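Local coordinates for Non-sulfated chondroitin lyase E66 (Autographa californica nucleopolyhedrovirus, PDB 3VSN), which cleaves non-sulfated chondroitin as a polysaccharide lyase of the viral envelope and is essential for oral infection of the insect host, at residues 416-429 and 593-607. Residues are numbered along the deposited sequence; the frame is centred on the assembly and turned at random. Where two conformers were deposited one is given.
Sequences QTAIAKTDTAGAIL and VMVKENNKVSFMSAN
The carboxylate of Glu597 is gripped by the turn at Thr422-Thr424. Thr422 OG1 donates to Glu597 OE1 at 2.6 Å from the anti side. Thr424 N reaches Glu597 OE1 at 2.9 Å from the syn side, with a nearly straight N-H. Both donors stand 16° out of the carboxylate plane. Glu597 OE2 accepts a very short bond from Thr424 OG1 (2.5 Å). Three bonds thus fix the rotation of the group, and these donors would probably help to stabilise a charged carboxylate. The Glu597 side chain reaches the turn fully stretched, with CG opposite the backbone N (chi1 177°). Of the other flat groups, the Phe603 ring has Met594 CG over one face, near the rim, on the side of the hairpin turned toward helix 614-623.

Between the turn and the far end, two beta hairpins lie face to face, one from each of two seven-stranded antiparallel sheets in the beta-rich part of this lyase, which follows its alpha/alpha toroid. Strand 416-421 is nearly parallel to 593-597 and antiparallel to 600-605. Small side chains let the layers come close: Val593 CG1 rests on Ala418 CB (3.6 Å) and also touches Ala420, while Val595 CG2 meets Ala427 CB at 3.5 Å. Ala606 adds its methyl beside Ala418.

Strand 414-421 is outermost in its sheet, and its outward N-H groups find varied acceptors. Ile419 N makes a weak bond to Met604 SD (3.3 Å), Lys421 N uses the side chain of Gln653, which also pairs with Ser602 OG, and a water links Thr417 N to Ala606 O. Nearer the turn, the Lys600 side chain runs out extended and turns only at its last torsion, bringing Lys600 NZ into a weak bond with Lys421 O (3.2 Å).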
ATOM      1  N   GLN A 416     -12.466  10.679 -13.419  1.00 12.66           N
ATOM      2  CA  GLN A 416     -12.761  11.873 -12.626  1.00 12.56           C
ATOM      3  C   GLN A 416     -13.228  11.414 -11.257  1.00 12.12           C
ATOM      4  O   GLN A 416     -14.188  10.646 -11.156  1.00 12.00           O
ATOM      5  CB  GLN A 416     -13.856  12.729 -13.279  1.00 13.14           C
ATOM      6  CG  GLN A 416     -13.604  13.136 -14.727  1.00 13.80           C
ATOM      7  CD  GLN A 416     -12.471  14.138 -14.890  1.00 14.25           C
ATOM      8  OE1 GLN A 416     -12.213  14.972 -14.014  1.00 14.68           O
ATOM      9  NE2 GLN A 416     -11.799  14.071 -16.025  1.00 14.45           N
ATOM     10  N   THR A 417     -12.547  11.877 -10.212  1.00 11.62           N
ATOM     11  CA  THR A 417     -12.804  11.410  -8.851  1.00 11.27           C
ATOM     12  C   THR A 417     -12.823  12.567  -7.852  1.00 11.10           C
ATOM     13  O   THR A 417     -11.949  13.436  -7.875  1.00 10.96           O
ATOM     14  CB  THR A 417     -11.757  10.352  -8.415  1.00 11.19           C
ATOM     15  OG1 THR A 417     -11.898   9.177  -9.220  1.00 11.23           O
ATOM     16  CG2 THR A 417     -11.934   9.956  -6.954  1.00 11.17           C
ATOM     17  N   ALA A 418     -13.827  12.565  -6.981  1.00 10.86           N
ATOM     18  CA  ALA A 418     -13.901  13.533  -5.893  1.00 10.94           C
ATOM     19  C   ALA A 418     -13.903  12.821  -4.549  1.00 10.87           C
ATOM     20  O   ALA A 418     -14.443  11.719  -4.416  1.00 10.59           O
ATOM     21  CB  ALA A 418     -15.134  14.412  -6.031  1.00 10.90           C
ATOM     22  N   ILE A 419     -13.289  13.461  -3.558  1.00 10.88           N
ATOM     23  CA  ILE A 419     -13.214  12.917  -2.204  1.00 11.16           C
ATOM     24  C   ILE A 419     -13.578  14.008  -1.198  1.00 11.30           C
ATOM     25  O   ILE A 419     -13.122  15.144  -1.318  1.00 11.24           O
ATOM     26  CB  ILE A 419     -11.808  12.350  -1.885  1.00 11.05           C
ATOM     27  CG1 ILE A 419     -11.414  11.261  -2.891  1.00 11.20           C
ATOM     28  CG2 ILE A 419     -11.764  11.784  -0.467  1.00 11.15           C
ATOM     29  CD1 ILE A 419      -9.937  10.894  -2.882  1.00 11.22           C
ATOM     30  N   ALA A 420     -14.416  13.666  -0.223  1.00 11.50           N
ATOM     31  CA  ALA A 420     -14.724  14.571   0.880  1.00 11.98           C
ATOM     32  C   ALA A 420     -14.661  13.789   2.176  1.00 12.14           C
ATOM     33  O   ALA A 420     -15.171  12.673   2.252  1.00 12.12           O
ATOM     34  CB  ALA A 420     -16.102  15.198   0.702  1.00 11.87           C
ATOM     35  N   LYS A 421     -14.027  14.364   3.194  1.00 12.49           N
ATOM     36  CA  LYS A 421     -13.911  13.676   4.477  1.00 12.99           C
ATOM     37  C   LYS A 421     -14.113  14.603   5.668  1.00 13.24           C
ATOM     38  O   LYS A 421     -13.867  15.812   5.592  1.00 12.77           O
ATOM     39  CB  LYS A 421     -12.562  12.948   4.590  1.00 13.06           C
ATOM     40  CG  LYS A 421     -11.358  13.879   4.688  1.00 13.46           C
ATOM     41  CD  LYS A 421     -10.066  13.105   4.885  1.00 13.76           C
ATOM     42  CE  LYS A 421      -8.914  14.030   5.254  1.00 14.01           C
ATOM     43  NZ  LYS A 421      -8.534  14.929   4.127  1.00 14.31           N
ATOM     44  N   THR A 422     -14.574  14.007   6.764  1.00 13.91           N
ATOM     45  CA  THR A 422     -14.696  14.680   8.053  1.00 14.89           C
ATOM     46  C   THR A 422     -13.935  13.861   9.104  1.00 15.70           C
ATOM     47  O   THR A 422     -13.076  13.051   8.746  1.00 16.12           O
ATOM     48  CB  THR A 422     -16.171  14.855   8.471  1.00 14.90           C
ATOM     49  OG1 THR A 422     -16.826  13.578   8.457  1.00 15.22           O
ATOM     50  CG2 THR A 422     -16.899  15.819   7.530  1.00 14.93           C
ATOM     51  N   ASP A 423     -14.280  14.054  10.378  1.00 16.08           N
ATOM     52  CA  ASP A 423     -13.584  13.415  11.502  0.50 16.24           C
ATOM     53  C   ASP A 423     -13.521  11.894  11.397  1.00 16.00           C
ATOM     54  O   ASP A 423     -12.448  11.299  11.505  1.00 16.02           O
ATOM     55  CB  ASP A 423     -14.255  13.788  12.827  0.50 17.08           C
ATOM     56  CG  ASP A 423     -13.777  15.113  13.371  0.50 17.64           C
ATOM     57  OD1 ASP A 423     -12.981  15.791  12.692  0.50 18.07           O
ATOM     58  OD2 ASP A 423     -14.205  15.477  14.488  0.50 17.99           O
ATOM     59  N   THR A 424     -14.680  11.266  11.201  1.00 15.09           N
ATOM     60  CA  THR A 424     -14.773   9.806  11.222  1.00 14.56           C
ATOM     61  C   THR A 424     -15.273   9.209   9.909  1.00 13.77           C
ATOM     62  O   THR A 424     -15.317   7.990   9.759  1.00 13.67           O
ATOM     63  CB  THR A 424     -15.701   9.313  12.357  1.00 14.76           C
ATOM     64  OG1 THR A 424     -17.060   9.641  12.043  1.00 15.11           O
ATOM     65  CG2 THR A 424     -15.317   9.935  13.701  1.00 14.90           C
ATOM     66  N   ALA A 425     -15.644  10.067   8.963  1.00 12.87           N
ATOM     67  CA  ALA A 425     -16.247   9.598   7.725  1.00 12.19           C
ATOM     68  C   ALA A 425     -15.561  10.165   6.491  1.00 11.76           C
ATOM     69  O   ALA A 425     -14.997  11.255   6.528  1.00 11.59           O
ATOM     70  CB  ALA A 425     -17.735   9.924   7.709  1.00 12.15           C
ATOM     71  N   GLY A 426     -15.615   9.411   5.401  1.00 11.43           N
ATOM     72  CA  GLY A 426     -15.053   9.848   4.129  1.00 11.13           C
ATOM     73  C   GLY A 426     -15.846   9.265   2.978  1.00 10.96           C
ATOM     74  O   GLY A 426     -16.196   8.083   2.994  1.00 10.80           O
ATOM     75  N   ALA A 427     -16.141  10.099   1.985  1.00 10.82           N
ATOM     76  CA  ALA A 427     -16.839   9.656   0.786  1.00 10.68           C
ATOM     77  C   ALA A 427     -15.964   9.837  -0.445  1.00 10.57           C
ATOM     78  O   ALA A 427     -15.186  10.789  -0.531  1.00 10.42           O
ATOM     79  CB  ALA A 427     -18.148  10.414   0.615  1.00 10.72           C
ATOM     80  N   ILE A 428     -16.108   8.924  -1.399  1.00 10.43           N
ATOM     81  CA  ILE A 428     -15.376   9.010  -2.656  1.00 10.39           C
ATOM     82  C   ILE A 428     -16.324   8.753  -3.826  1.00 10.38           C
ATOM     83  O   ILE A 428     -17.120   7.817  -3.797  1.00 10.48           O
ATOM     84  CB  ILE A 428     -14.127   8.089  -2.670  1.00 10.40           C
ATOM     85  CG1 ILE A 428     -13.362   8.209  -3.997  1.00 10.34           C
ATOM     86  CG2 ILE A 428     -14.489   6.641  -2.347  1.00 10.41           C
ATOM     87  CD1 ILE A 428     -11.946   7.676  -3.936  1.00 10.38           C
ATOM     88  N   LEU A 429     -16.248   9.624  -4.829  1.00 10.51           N
ATOM     89  CA  LEU A 429     -17.135   9.596  -5.984  1.00 10.51           C
ATOM     90  C   LEU A 429     -16.282   9.446  -7.230  1.00 10.68           C
ATOM     91  O   LEU A 429     -15.468  10.322  -7.533  1.00 10.68           O
ATOM     92  CB  LEU A 429     -17.949  10.891  -6.054  1.00 10.50           C
ATOM     93  CG  LEU A 429     -18.878  11.101  -7.253  1.00 10.65           C
ATOM     94  CD1 LEU A 429     -19.912   9.991  -7.360  1.00 10.70           C
ATOM     95  CD2 LEU A 429     -19.549  12.467  -7.163  1.00 10.75           C
ATOM     96  N   VAL A 593     -19.264  15.980  -4.377  1.00 11.16           N
ATOM     97  CA  VAL A 593     -19.460  15.074  -3.249  1.00 11.20           C
ATOM     98  C   VAL A 593     -19.334  15.892  -1.963  1.00 11.50           C
ATOM     99  O   VAL A 593     -18.553  16.850  -1.907  1.00 11.41           O
ATOM    100  CB  VAL A 593     -18.478  13.868  -3.281  1.00 11.15           C
ATOM    101  CG1 VAL A 593     -17.042  14.298  -2.995  1.00 10.95           C
ATOM    102  CG2 VAL A 593     -18.913  12.781  -2.302  1.00 11.09           C
ATOM    103  N   MET A 594     -20.110  15.522  -0.948  1.00 11.80           N
ATOM    104  CA  MET A 594     -20.148  16.260   0.312  1.00 12.16           C
ATOM    105  C   MET A 594     -20.334  15.310   1.483  1.00 11.92           C
ATOM    106  O   MET A 594     -21.075  14.328   1.377  1.00 11.54           O
ATOM    107  CB  MET A 594     -21.301  17.275   0.302  1.00 12.94           C
ATOM    108  CG  MET A 594     -21.394  18.136   1.558  1.00 14.00           C
ATOM    109  SD  MET A 594     -23.064  18.735   1.910  1.00 16.12           S
ATOM    110  CE  MET A 594     -23.745  17.293   2.716  1.00 15.34           C
ATOM    111  N   VAL A 595     -19.662  15.607   2.593  1.00 11.71           N
ATOM    112  CA  VAL A 595     -19.874  14.895   3.850  1.00 12.01           C
ATOM    113  C   VAL A 595     -20.070  15.914   4.964  1.00 12.36           C
ATOM    114  O   VAL A 595     -19.335  16.899   5.042  1.00 12.37           O
ATOM    115  CB  VAL A 595     -18.696  13.953   4.196  1.00 12.01           C
ATOM    116  CG1 VAL A 595     -18.913  13.287   5.552  1.00 11.97           C
ATOM    117  CG2 VAL A 595     -18.534  12.890   3.120  1.00 11.88           C
ATOM    118  N   LYS A 596     -21.071  15.674   5.809  1.00 12.77           N
ATOM    119  CA  LYS A 596     -21.352  16.531   6.961  1.00 13.41           C
ATOM    120  C   LYS A 596     -21.311  15.704   8.233  1.00 13.81           C
ATOM    121  O   LYS A 596     -21.962  14.661   8.329  1.00 13.79           O
ATOM    122  CB  LYS A 596     -22.719  17.215   6.814  1.00 13.39           C
ATOM    123  CG  LYS A 596     -23.195  17.953   8.058  1.00 13.77           C
ATOM    124  CD  LYS A 596     -24.484  18.719   7.809  1.00 13.91           C
ATOM    125  CE  LYS A 596     -25.106  19.184   9.118  1.00 14.33           C
ATOM    126  NZ  LYS A 596     -25.809  18.081   9.834  1.00 14.27           N
ATOM    127  N   GLU A 597     -20.539  16.174   9.207  1.00 14.65           N
ATOM    128  CA  GLU A 597     -20.429  15.508  10.492  1.00 15.84           C
ATOM    129  C   GLU A 597     -20.156  16.536  11.574  1.00 16.81           C
ATOM    130  O   GLU A 597     -19.221  17.338  11.470  1.00 16.52           O
ATOM    131  CB  GLU A 597     -19.330  14.432  10.465  1.00 15.87           C
ATOM    132  CG  GLU A 597     -19.122  13.742  11.804  1.00 16.26           C
ATOM    133  CD  GLU A 597     -18.042  12.674  11.779  1.00 16.58           C
ATOM    134  OE1 GLU A 597     -17.158  12.697  10.892  1.00 16.35           O
ATOM    135  OE2 GLU A 597     -18.083  11.804  12.674  1.00 17.02           O
ATOM    136  N   ASN A 598     -20.984  16.490  12.617  1.00 18.13           N
ATOM    137  CA  ASN A 598     -20.958  17.477  13.691  1.00 19.45           C
ATOM    138  C   ASN A 598     -21.161  18.880  13.113  1.00 19.77           C
ATOM    139  O   ASN A 598     -22.166  19.116  12.441  1.00 20.87           O
ATOM    140  CB  ASN A 598     -19.677  17.339  14.530  1.00 19.83           C
ATOM    141  CG  ASN A 598     -19.541  15.957  15.152  1.00 20.46           C
ATOM    142  OD1 ASN A 598     -20.532  15.358  15.581  1.00 20.98           O
ATOM    143  ND2 ASN A 598     -18.318  15.443  15.201  1.00 20.54           N
ATOM    144  N   ASN A 599     -20.214  19.784  13.336  1.00 20.50           N
ATOM    145  CA  ASN A 599     -20.303  21.147  12.812  1.00 20.81           C
ATOM    146  C   ASN A 599     -19.356  21.388  11.628  1.00 20.08           C
ATOM    147  O   ASN A 599     -18.949  22.523  11.368  1.00 19.63           O
ATOM    148  CB  ASN A 599     -20.028  22.162  13.932  1.00 22.72           C
ATOM    149  CG  ASN A 599     -18.568  22.178  14.366  1.00 24.47           C
ATOM    150  OD1 ASN A 599     -17.861  21.167  14.278  1.00 26.16           O
ATOM    151  ND2 ASN A 599     -18.103  23.336  14.831  1.00 25.41           N
ATOM    152  N   LYS A 600     -19.000  20.316  10.926  1.00 18.57           N
ATOM    153  CA  LYS A 600     -18.036  20.399   9.833  1.00 18.12           C
ATOM    154  C   LYS A 600     -18.628  19.825   8.554  1.00 16.86           C
ATOM    155  O   LYS A 600     -19.300  18.797   8.590  1.00 16.24           O
ATOM    156  CB  LYS A 600     -16.759  19.647  10.213  1.00 19.39           C
ATOM    157  CG  LYS A 600     -15.626  19.748   9.207  1.00 21.07           C
ATOM    158  CD  LYS A 600     -14.465  18.859   9.628  1.00 22.58           C
ATOM    159  CE  LYS A 600     -13.273  19.014   8.695  1.00 23.59           C
ATOM    160  NZ  LYS A 600     -13.568  18.465   7.340  1.00 24.86           N
ATOM    161  N   VAL A 601     -18.393  20.501   7.430  1.00 15.50           N
ATOM    162  CA  VAL A 601     -18.813  20.005   6.120  1.00 14.58           C
ATOM    163  C   VAL A 601     -17.646  20.117   5.143  1.00 13.99           C
ATOM    164  O   VAL A 601     -16.945  21.133   5.122  1.00 13.61           O
ATOM    165  CB  VAL A 601     -20.026  20.784   5.556  1.00 14.84           C
ATOM    166  CG1 VAL A 601     -20.440  20.224   4.206  1.00 14.76           C
ATOM    167  CG2 VAL A 601     -21.208  20.722   6.505  1.00 15.33           C
ATOM    168  N   SER A 602     -17.447  19.072   4.341  1.00 12.92           N
ATOM    169  CA  SER A 602     -16.442  19.084   3.281  1.00 12.66           C
ATOM    170  C   SER A 602     -17.084  18.825   1.914  1.00 12.28           C
ATOM    171  O   SER A 602     -17.949  17.954   1.793  1.00 12.04           O
ATOM    172  CB  SER A 602     -15.364  18.036   3.567  1.00 12.94           C
ATOM    173  OG  SER A 602     -14.515  17.868   2.445  1.00 13.95           O
ATOM    174  N   PHE A 603     -16.660  19.592   0.903  1.00 11.56           N
ATOM    175  CA  PHE A 603     -17.092  19.420  -0.492  1.00 11.29           C
ATOM    176  C   PHE A 603     -15.878  19.223  -1.382  1.00 11.08           C
ATOM    177  O   PHE A 603     -14.823  19.801  -1.120  1.00 10.95           O
ATOM    178  CB  PHE A 603     -17.745  20.694  -1.030  1.00 11.32           C
ATOM    179  CG  PHE A 603     -19.101  20.999  -0.473  1.00 11.40           C
ATOM    180  CD1 PHE A 603     -19.233  21.745   0.691  1.00 11.37           C
ATOM    181  CD2 PHE A 603     -20.253  20.613  -1.160  1.00 11.48           C
ATOM    182  CE1 PHE A 603     -20.487  22.068   1.187  1.00 11.57           C
ATOM    183  CE2 PHE A 603     -21.514  20.935  -0.669  1.00 11.40           C
ATOM    184  CZ  PHE A 603     -21.626  21.660   0.509  1.00 11.51           C
ATOM    185  N   MET A 604     -16.043  18.462  -2.462  1.00 10.73           N
ATOM    186  CA  MET A 604     -15.059  18.441  -3.544  1.00 10.78           C
ATOM    187  C   MET A 604     -15.732  18.128  -4.878  1.00 10.75           C
ATOM    188  O   MET A 604     -16.710  17.383  -4.923  1.00 10.56           O
ATOM    189  CB  MET A 604     -13.941  17.428  -3.272  1.00 10.77           C
ATOM    190  CG  MET A 604     -12.879  17.391  -4.362  1.00 10.95           C
ATOM    191  SD  MET A 604     -11.525  16.244  -4.075  1.00 10.99           S
ATOM    192  CE  MET A 604     -10.763  16.233  -5.699  1.00 10.96           C
ATOM    193  N   SER A 605     -15.200  18.710  -5.951  1.00 10.81           N
ATOM    194  CA  SER A 605     -15.674  18.442  -7.305  1.00 11.08           C
ATOM    195  C   SER A 605     -14.769  17.430  -8.008  1.00 11.20           C
ATOM    196  O   SER A 605     -13.546  17.517  -7.909  1.00 11.13           O
ATOM    197  CB  SER A 605     -15.717  19.738  -8.114  1.00 11.23           C
ATOM    198  OG  SER A 605     -15.872  19.457  -9.492  1.00 11.41           O
ATOM    199  N   ALA A 606     -15.371  16.484  -8.727  1.00 11.29           N
ATOM    200  CA  ALA A 606     -14.602  15.500  -9.495  1.00 11.65           C
ATOM    201  C   ALA A 606     -13.886  16.154 -10.678  1.00 12.15           C
ATOM    202  O   ALA A 606     -12.977  15.560 -11.262  1.00 11.87           O
ATOM    203  CB  ALA A 606     -15.495  14.355  -9.963  1.00 11.48           C
ATOM    204  N   ASN A 607     -14.307  17.374 -11.023  1.00 12.73           N
ATOM    205  CA  ASN A 607     -13.613  18.190 -12.019  1.00 13.78           C
ATOM    206  C   ASN A 607     -12.435  18.968 -11.425  1.00 14.04           C
ATOM    207  O   ASN A 607     -11.714  19.656 -12.146  1.00 14.19           O
ATOM    208  CB  ASN A 607     -14.598  19.139 -12.714  1.00 14.25           C
ATOM    209  CG  ASN A 607     -15.642  18.395 -13.519  1.00 14.84           C
ATOM    210  OD1 ASN A 607     -15.327  17.427 -14.212  1.00 15.86           O
ATOM    211  ND2 ASN A 607     -16.890  18.828 -13.418  1.00 14.84           N
TER
HETATM  212  O   HOH W   1     -10.680  14.044 -10.848  1.00 10.74           O
HETATM  213  O   HOH W   2     -16.220  16.462  11.970  1.00 20.81           O